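Local coordinates for PT26-6P (Thermococcus sp., PDB 2WB7), which is of unknown function but is encoded by an extrachromosomal mobile element of Euryarchaea and joins immunoglobulin-like domains to a helical domain, at residues A[138-147]-A[354-362]; A[378-386]-A[503-511]. All coordinates share one frame; numbering follows the deposited sequence.

Interaction 1 of 2, residues A[138-147]-A[354-362]; sequences IRDAIVTGQI and HALGLVYAY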
loop_
_atom_site.group_PDB
_atom_site.type_symbol
_atom_site.label_atom_id
_atom_site.label_comp_id
_atom_site.label_asym_id
_atom_site.label_seq_id
_atom_site.Cartn_x
_atom_site.Cartn_y
_atom_site.Cartn_z
ATOM N N ILE A 138 8.276 -7.778 11.930
ATOM C CA ILE A 138 7.799 -6.417 11.790
ATOM C C ILE A 138 7.507 -5.864 13.167
ATOM O O ILE A 138 7.864 -4.725 13.484
ATOM C CB ILE A 138 6.546 -6.348 10.936
ATOM C CG1 ILE A 138 6.838 -6.914 9.552
ATOM C CG2 ILE A 138 6.092 -4.926 10.794
ATOM C CD1 ILE A 138 7.743 -6.047 8.745
ATOM N N ARG A 139 6.883 -6.686 14.002
ATOM C CA ARG A 139 6.633 -6.278 15.376
ATOM C C ARG A 139 7.932 -5.892 16.093
ATOM O O ARG A 139 7.976 -4.881 16.785
ATOM C CB ARG A 139 5.878 -7.352 16.161
ATOM C CG ARG A 139 5.291 -6.823 17.438
ATOM C CD ARG A 139 5.228 -7.860 18.523
ATOM N NE ARG A 139 6.413 -8.716 18.533
ATOM C CZ ARG A 139 6.385 -10.038 18.347
ATOM N NH1 ARG A 139 5.226 -10.653 18.150
ATOM N NH2 ARG A 139 7.508 -10.748 18.358
ATOM N N ASP A 140 8.988 -6.684 15.926
ATOM C CA ASP A 140 10.272 -6.373 16.542
ATOM C C ASP A 140 10.828 -5.069 16.017
ATOM O O ASP A 140 11.252 -4.182 16.777
ATOM C CB ASP A 140 11.276 -7.466 16.230
ATOM C CG ASP A 140 10.827 -8.811 16.730
ATOM O OD1 ASP A 140 9.928 -8.835 17.605
ATOM O OD2 ASP A 140 11.382 -9.846 16.265
ATOM N N ALA A 141 10.859 -5.000 14.697
ATOM C CA ALA A 141 11.288 -3.835 13.988
ATOM C C ALA A 141 10.605 -2.612 14.582
ATOM O O ALA A 141 11.266 -1.620 14.885
ATOM C CB ALA A 141 10.941 -3.985 12.523
ATOM N N ILE A 142 9.291 -2.677 14.769
ATOM C CA ILE A 142 8.577 -1.516 15.287
ATOM C C ILE A 142 9.046 -1.162 16.703
ATOM O O ILE A 142 9.206 0.001 17.056
ATOM C CB ILE A 142 7.052 -1.725 15.258
ATOM C CG1 ILE A 142 6.529 -1.592 13.836
ATOM C CG2 ILE A 142 6.342 -0.703 16.149
ATOM C CD1 ILE A 142 5.164 -2.226 13.646
ATOM N N VAL A 143 9.273 -2.177 17.517
ATOM C CA VAL A 143 9.619 -1.939 18.905
ATOM C C VAL A 143 11.051 -1.440 19.059
ATOM O O VAL A 143 11.298 -0.410 19.691
ATOM C CB VAL A 143 9.470 -3.218 19.745
ATOM C CG1 VAL A 143 10.081 -3.008 21.113
ATOM C CG2 VAL A 143 7.999 -3.632 19.849
ATOM N N THR A 144 11.998 -2.180 18.489
ATOM C CA THR A 144 13.405 -1.861 18.647
ATOM C C THR A 144 13.876 -0.806 17.645
ATOM O O THR A 144 14.825 -0.073 17.915
ATOM C CB THR A 144 14.274 -3.110 18.475
ATOM O OG1 THR A 144 14.358 -3.425 17.083
ATOM C CG2 THR A 144 13.670 -4.275 19.199
ATOM N N GLY A 145 13.237 -0.718 16.484
ATOM C CA GLY A 145 13.686 0.262 15.504
ATOM C C GLY A 145 14.838 -0.267 14.662
ATOM O O GLY A 145 15.236 0.351 13.678
ATOM N N GLN A 146 15.376 -1.424 15.034
ATOM C CA GLN A 146 16.436 -2.043 14.248
ATOM C C GLN A 146 15.895 -2.612 12.939
ATOM O O GLN A 146 15.197 -3.636 12.944
ATOM C CB GLN A 146 17.077 -3.160 15.047
ATOM C CG GLN A 146 17.399 -2.765 16.448
ATOM C CD GLN A 146 17.712 -3.969 17.333
ATOM O OE1 GLN A 146 17.830 -5.103 16.845
ATOM N NE2 GLN A 146 17.831 -3.732 18.645
ATOM N N ILE A 147 16.219 -1.955 11.827
ATOM C CA ILE A 147 15.758 -2.382 10.508
ATOM C C ILE A 147 16.928 -2.483 9.559
ATOM O O ILE A 147 17.506 -1.475 9.188
ATOM C CB ILE A 147 14.769 -1.385 9.894
ATOM C CG1 ILE A 147 13.651 -1.058 10.890
ATOM C CG2 ILE A 147 14.217 -1.921 8.581
ATOM C CD1 ILE A 147 12.862 0.156 10.509
ATOM N N HIS A 354 15.643 6.537 2.697
ATOM C CA HIS A 354 14.311 6.031 2.406
ATOM C C HIS A 354 13.406 6.350 3.592
ATOM O O HIS A 354 13.868 6.451 4.738
ATOM C CB HIS A 354 14.349 4.516 2.214
ATOM C CG HIS A 354 14.925 4.076 0.904
ATOM N ND1 HIS A 354 14.270 3.200 0.058
ATOM C CD2 HIS A 354 16.097 4.382 0.297
ATOM C CE1 HIS A 354 15.009 2.994 -1.019
ATOM N NE2 HIS A 354 16.126 3.693 -0.896
ATOM N N ALA A 355 12.116 6.523 3.326
ATOM C CA ALA A 355 11.157 6.741 4.396
ATOM C C ALA A 355 10.327 5.479 4.475
ATOM O O ALA A 355 10.005 4.891 3.440
ATOM C CB ALA A 355 10.279 7.952 4.099
ATOM N N LEU A 356 10.004 5.047 5.694
ATOM C CA LEU A 356 9.181 3.860 5.887
ATOM C C LEU A 356 8.264 4.024 7.087
ATOM O O LEU A 356 8.613 4.673 8.073
ATOM C CB LEU A 356 10.058 2.635 6.088
ATOM C CG LEU A 356 9.383 1.274 6.219
ATOM C CD1 LEU A 356 8.968 0.745 4.875
ATOM C CD2 LEU A 356 10.338 0.297 6.866
ATOM N N GLY A 357 7.078 3.432 6.992
ATOM C CA GLY A 357 6.151 3.383 8.116
ATOM C C GLY A 357 5.737 1.954 8.385
ATOM O O GLY A 357 5.313 1.230 7.472
ATOM N N LEU A 358 5.879 1.542 9.635
ATOM C CA LEU A 358 5.441 0.236 10.075
ATOM C C LEU A 358 4.388 0.368 11.177
ATOM O O LEU A 358 4.583 1.082 12.163
ATOM C CB LEU A 358 6.639 -0.559 10.588
ATOM C CG LEU A 358 7.840 -0.739 9.651
ATOM C CD1 LEU A 358 8.881 -1.582 10.340
ATOM C CD2 LEU A 358 7.457 -1.387 8.342
ATOM N N VAL A 359 3.269 -0.330 10.999
ATOM C CA VAL A 359 2.228 -0.426 12.019
ATOM C C VAL A 359 1.888 -1.878 12.320
ATOM O O VAL A 359 1.856 -2.739 11.428
ATOM C CB VAL A 359 0.947 0.289 11.593
ATOM C CG1 VAL A 359 0.001 0.419 12.772
ATOM C CG2 VAL A 359 1.296 1.660 11.047
ATOM N N TYR A 360 1.627 -2.134 13.592
ATOM C CA TYR A 360 1.326 -3.459 14.086
ATOM C C TYR A 360 0.108 -3.326 14.980
ATOM O O TYR A 360 0.118 -2.527 15.918
ATOM C CB TYR A 360 2.515 -3.963 14.896
ATOM C CG TYR A 360 2.332 -5.303 15.554
ATOM C CD1 TYR A 360 2.585 -6.479 14.860
ATOM C CD2 TYR A 360 1.950 -5.393 16.883
ATOM C CE1 TYR A 360 2.432 -7.719 15.468
ATOM C CE2 TYR A 360 1.792 -6.628 17.507
ATOM C CZ TYR A 360 2.033 -7.784 16.795
ATOM O OH TYR A 360 1.885 -9.006 17.420
ATOM N N ALA A 361 -0.947 -4.085 14.693
ATOM C CA ALA A 361 -2.149 -4.027 15.529
ATOM C C ALA A 361 -2.817 -5.392 15.703
ATOM O O ALA A 361 -2.374 -6.390 15.137
ATOM C CB ALA A 361 -3.135 -2.990 14.997
ATOM N N TYR A 362 -3.871 -5.422 16.511
ATOM C CA TYR A 362 -4.638 -6.630 16.739
ATOM C C TYR A 362 -6.073 -6.421 16.324
ATOM O O TYR A 362 -6.696 -5.413 16.661
ATOM C CB TYR A 362 -4.614 -7.007 18.213
ATOM C CG TYR A 362 -3.253 -7.421 18.709
ATOM C CD1 TYR A 362 -2.822 -8.728 18.579
ATOM C CD2 TYR A 362 -2.395 -6.502 19.312
ATOM C CE1 TYR A 362 -1.571 -9.117 19.030
ATOM C CE2 TYR A 362 -1.144 -6.887 19.759
ATOM C CZ TYR A 362 -0.742 -8.196 19.617
ATOM O OH TYR A 362 0.495 -8.583 20.056
#

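Interaction 2 of 2, residues A[378-386]-A[503-511]; sequences EPMISVLSN and LEQAKIDAE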
loop_
_atom_site.group_PDB
_atom_site.type_symbol
_atom_site.label_atom_id
_atom_site.label_comp_id
_atom_site.label_asym_id
_atom_site.label_seq_id
_atom_site.Cartn_x
_atom_site.Cartn_y
_atom_site.Cartn_z
ATOM N N GLU A 378 5.884 2.522 2.214
ATOM C CA GLU A 378 7.059 3.324 1.934
ATOM C C GLU A 378 6.730 4.426 0.922
ATOM O O GLU A 378 6.401 4.141 -0.229
ATOM C CB GLU A 378 8.212 2.443 1.456
ATOM C CG GLU A 378 9.347 3.228 0.847
ATOM C CD GLU A 378 10.544 2.373 0.452
ATOM O OE1 GLU A 378 10.512 1.145 0.672
ATOM O OE2 GLU A 378 11.526 2.942 -0.074
ATOM N N PRO A 379 6.792 5.690 1.367
ATOM C CA PRO A 379 6.551 6.828 0.489
ATOM C C PRO A 379 7.566 6.799 -0.625
ATOM O O PRO A 379 8.760 6.663 -0.359
ATOM C CB PRO A 379 6.816 8.032 1.394
ATOM C CG PRO A 379 6.610 7.528 2.773
ATOM C CD PRO A 379 7.070 6.103 2.751
HETATM N N MSE A 380 7.102 6.898 -1.865
HETATM C CA MSE A 380 7.983 6.739 -3.013
HETATM C C MSE A 380 8.781 8.016 -3.247
HETATM O O MSE A 380 8.656 8.669 -4.283
HETATM C CB MSE A 380 7.155 6.357 -4.229
HETATM C CG MSE A 380 6.494 4.994 -4.085
HETATM SE SE MSE A 380 7.835 3.624 -4.111
HETATM C CE MSE A 380 7.894 3.584 -6.031
ATOM N N ILE A 381 9.575 8.395 -2.252
ATOM C CA ILE A 381 10.327 9.631 -2.332
ATOM C C ILE A 381 11.664 9.347 -2.986
ATOM O O ILE A 381 11.994 8.201 -3.288
ATOM C CB ILE A 381 10.550 10.280 -0.939
ATOM C CG1 ILE A 381 11.224 9.307 0.036
ATOM C CG2 ILE A 381 9.248 10.762 -0.355
ATOM C CD1 ILE A 381 12.733 9.567 0.275
ATOM N N SER A 382 12.426 10.395 -3.227
ATOM C CA SER A 382 13.806 10.223 -3.631
ATOM C C SER A 382 14.609 11.369 -3.035
ATOM O O SER A 382 14.167 12.525 -3.056
ATOM C CB SER A 382 13.931 10.245 -5.141
ATOM O OG SER A 382 15.300 10.320 -5.500
ATOM N N VAL A 383 15.771 11.050 -2.482
ATOM C CA VAL A 383 16.615 12.093 -1.941
ATOM C C VAL A 383 17.702 12.412 -2.940
ATOM O O VAL A 383 18.475 11.546 -3.303
ATOM C CB VAL A 383 17.222 11.692 -0.625
ATOM C CG1 VAL A 383 18.119 12.799 -0.144
ATOM C CG2 VAL A 383 16.109 11.379 0.395
ATOM N N LEU A 384 17.734 13.647 -3.413
ATOM C CA LEU A 384 18.696 14.055 -4.440
ATOM C C LEU A 384 19.972 14.606 -3.822
ATOM O O LEU A 384 19.974 15.060 -2.670
ATOM C CB LEU A 384 18.088 15.120 -5.354
ATOM C CG LEU A 384 16.796 14.727 -6.058
ATOM C CD1 LEU A 384 16.150 15.937 -6.617
ATOM C CD2 LEU A 384 17.073 13.737 -7.153
ATOM N N SER A 385 21.056 14.578 -4.592
ATOM C CA SER A 385 22.313 15.215 -4.173
ATOM C C SER A 385 22.492 16.528 -4.933
ATOM O O SER A 385 21.890 16.723 -5.990
ATOM C CB SER A 385 23.495 14.289 -4.443
ATOM O OG SER A 385 23.714 14.159 -5.837
ATOM N N ASN A 386 23.311 17.432 -4.406
ATOM C CA ASN A 386 23.526 18.701 -5.088
ATOM C C ASN A 386 24.246 18.528 -6.425
ATOM O O ASN A 386 25.392 18.117 -6.466
ATOM C CB ASN A 386 24.281 19.700 -4.206
ATOM C CG ASN A 386 24.405 21.077 -4.868
ATOM O OD1 ASN A 386 23.999 21.261 -6.024
ATOM N ND2 ASN A 386 24.961 22.042 -4.142
ATOM N N LEU A 503 18.951 0.352 -6.426
ATOM C CA LEU A 503 18.343 0.368 -7.741
ATOM C C LEU A 503 16.870 0.778 -7.687
ATOM O O LEU A 503 16.324 1.305 -8.665
ATOM C CB LEU A 503 18.512 -0.999 -8.389
ATOM C CG LEU A 503 17.877 -1.187 -9.759
ATOM C CD1 LEU A 503 18.239 -0.046 -10.766
ATOM C CD2 LEU A 503 18.261 -2.586 -10.285
ATOM N N GLU A 504 16.221 0.546 -6.550
ATOM C CA GLU A 504 14.817 0.922 -6.420
ATOM C C GLU A 504 14.679 2.422 -6.533
ATOM O O GLU A 504 13.945 2.916 -7.382
ATOM C CB GLU A 504 14.231 0.459 -5.096
ATOM C CG GLU A 504 14.368 -1.045 -4.834
ATOM C CD GLU A 504 15.624 -1.419 -4.006
ATOM O OE1 GLU A 504 16.552 -0.571 -3.875
ATOM O OE2 GLU A 504 15.682 -2.572 -3.496
ATOM N N GLN A 505 15.378 3.156 -5.666
ATOM C CA GLN A 505 15.297 4.615 -5.715
ATOM C C GLN A 505 15.825 5.172 -7.048
ATOM O O GLN A 505 15.358 6.208 -7.531
ATOM C CB GLN A 505 15.978 5.268 -4.510
ATOM C CG GLN A 505 15.603 6.740 -4.363
ATOM C CD GLN A 505 15.949 7.317 -3.007
ATOM O OE1 GLN A 505 15.348 6.962 -1.980
ATOM N NE2 GLN A 505 16.912 8.236 -2.993
ATOM N N ALA A 506 16.775 4.453 -7.644
ATOM C CA ALA A 506 17.298 4.770 -8.965
ATOM C C ALA A 506 16.189 4.776 -10.007
ATOM O O ALA A 506 16.183 5.599 -10.920
ATOM C CB ALA A 506 18.355 3.781 -9.342
ATOM N N LYS A 507 15.255 3.845 -9.888
ATOM C CA LYS A 507 14.205 3.731 -10.890
ATOM C C LYS A 507 13.210 4.874 -10.775
ATOM O O LYS A 507 12.599 5.302 -11.754
ATOM C CB LYS A 507 13.503 2.382 -10.783
ATOM C CG LYS A 507 14.379 1.202 -11.162
ATOM C CD LYS A 507 13.632 -0.117 -10.938
ATOM C CE LYS A 507 13.994 -1.146 -12.010
ATOM N NZ LYS A 507 13.251 -2.425 -11.800
ATOM N N ILE A 508 13.052 5.380 -9.567
ATOM C CA ILE A 508 12.222 6.559 -9.390
ATOM C C ILE A 508 12.866 7.773 -10.084
ATOM O O ILE A 508 12.241 8.451 -10.924
ATOM C CB ILE A 508 11.986 6.864 -7.909
ATOM C CG1 ILE A 508 11.064 5.798 -7.289
ATOM C CG2 ILE A 508 11.401 8.238 -7.770
ATOM C CD1 ILE A 508 11.152 5.681 -5.791
ATOM N N ASP A 509 14.128 8.035 -9.750
ATOM C CA ASP A 509 14.845 9.114 -10.404
ATOM C C ASP A 509 14.734 8.984 -11.930
ATOM O O ASP A 509 14.386 9.952 -12.603
ATOM C CB ASP A 509 16.298 9.152 -9.930
ATOM C CG ASP A 509 16.422 9.603 -8.487
ATOM O OD1 ASP A 509 15.553 10.392 -8.056
ATOM O OD2 ASP A 509 17.380 9.183 -7.790
ATOM N N ALA A 510 14.988 7.789 -12.462
ATOM C CA ALA A 510 14.984 7.588 -13.911
ATOM C C ALA A 510 13.628 7.876 -14.507
ATOM O O ALA A 510 13.535 8.423 -15.600
ATOM C CB ALA A 510 15.437 6.189 -14.277
ATOM N N GLU A 511 12.573 7.534 -13.780
ATOM C CA GLU A 511 11.208 7.839 -14.220
ATOM C C GLU A 511 10.918 9.338 -14.242
ATOM O O GLU A 511 10.259 9.851 -15.163
ATOM C CB GLU A 511 10.202 7.146 -13.321
ATOM C CG GLU A 511 8.813 7.770 -13.358
ATOM C CD GLU A 511 8.118 7.566 -14.697
ATOM O OE1 GLU A 511 8.434 6.562 -15.385
ATOM O OE2 GLU A 511 7.268 8.416 -15.061
#

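Interaction 1 of 2, residues A[138-147]-A[354-362]
R139 lays the aliphatic part of its side chain over one face of the Y360 ring, the two side chains running side by side in the same direction. Its CG sits almost straight above the centroid of the Y360 ring, 3.4 Å away, which makes a CH-pi contact, while CB and CD cover the neighbouring ring atoms. CG stands anti to the backbone N of R139 (chi1 -165°), and this sends the chain along the ring. Bends at chi2 and chi3 then turn the guanidinium until its plane lies 79° from that of the ring. The phenol oxygen of Y360 lies near the guanidinium edge, close to its plane, as a packing contact, and is hydrogen-bonded to the hydroxyl of Y362, 3.0 Å between the two OH atoms. R139 also makes a salt bridge to D140, so a long residue with an apolar stem and a charged end suits this partly exposed border.

Further in, the side chains that meet are apolar, with I142 also resting on the strand backbone. I142 crosses Y360 at about a right angle, its CD1 3.4 Å from CB of Y360, and its CG1 rests against CB of L358, also at 3.4 Å. L358 turns its CD1 toward A141, 3.8 Å from CB of that residue, where a small methyl leaves room for the leucine under the helix. I147, just past the helix, beyond G145, extends the apolar row to L356 and L358.

Helix 138-144 thus passes over strand 354-362 at 114°, with 8.2 Å between the axes, covering part of one face of the second immunoglobulin-like domain's sheet. Strands 301-314 and 370-379 flank the strand, and I142 O accepts from R307 of the former. Helix 149-157 packs alongside, L151 against A141 and W156 against L356.

Interaction 2 of 2, residues A[378-386]-A[503-511]
S382 and Q505 bring the two backbones nearest, 6.2 Å between their CA atoms, where the extended chain that leaves strand 378-379 passes the first turns of helix 503-511. The hydroxyl of S382 donates to D509, with OG 2.6 Å from OD1, and meets the carboxylate on its syn side, 22° out of plane. OG is anti to the backbone N of S382 (chi1 170°), which directs it at the helix; a serine is short enough to make this bond while its backbone stays close. The other carboxylate oxygen of D509 is held in a salt bridge by K497 of helix 471-499, which also donates to V383 O, so the buried charge of D509 is probably well balanced.

This is the junction at which the second immunoglobulin-like domain gives way to the helical domain: the chain leaves the last strand of the sheet through an inverse gamma turn centred on M380 and runs past helix 503-523, the last helix of the chain. I508 fills the space on the strand side of S382. Its CD1 lies 3.9 Å from CE of selenomethionine M380, whose chain, bent at chi2 and chi3, meets it obliquely, and 3.7 Å from the carbonyl O of I381. The flexible, unbranched M380 and the branched I508 fit together as apolar partners.

Q505 reaches the linker with an extended chain, its amide beside the backbone of S382 and V383. Cut back to an alanine, this position is likely to lose the packing over the S382 backbone and the polar group beside V383 N. Further along the chain, L384 CD2 borders the carboxylate of D509, 3.8 Å from OD1.

Overall arrangement
Both segments of interaction 1 precede those of interaction 2 in the sequence, so the two follow in series, their centres 22 Å apart. Both reach the same eight-stranded antiparallel sheet, through strands 350-364 and 370-379, which are neighbours in it and consecutive in sequence. Interaction 1 joins a helix of the first immunoglobulin-like region to this sheet; interaction 2 joins the sheet's exit to helix 503-523 of the helical domain. They meet where H354 and E378 form a probable hydrogen bond, ND1 to OE2 at 2.8 Å. The sheet of the second immunoglobulin-like domain thus receives a helix from the first on one face, and the chain leaving it packs on the helical domain.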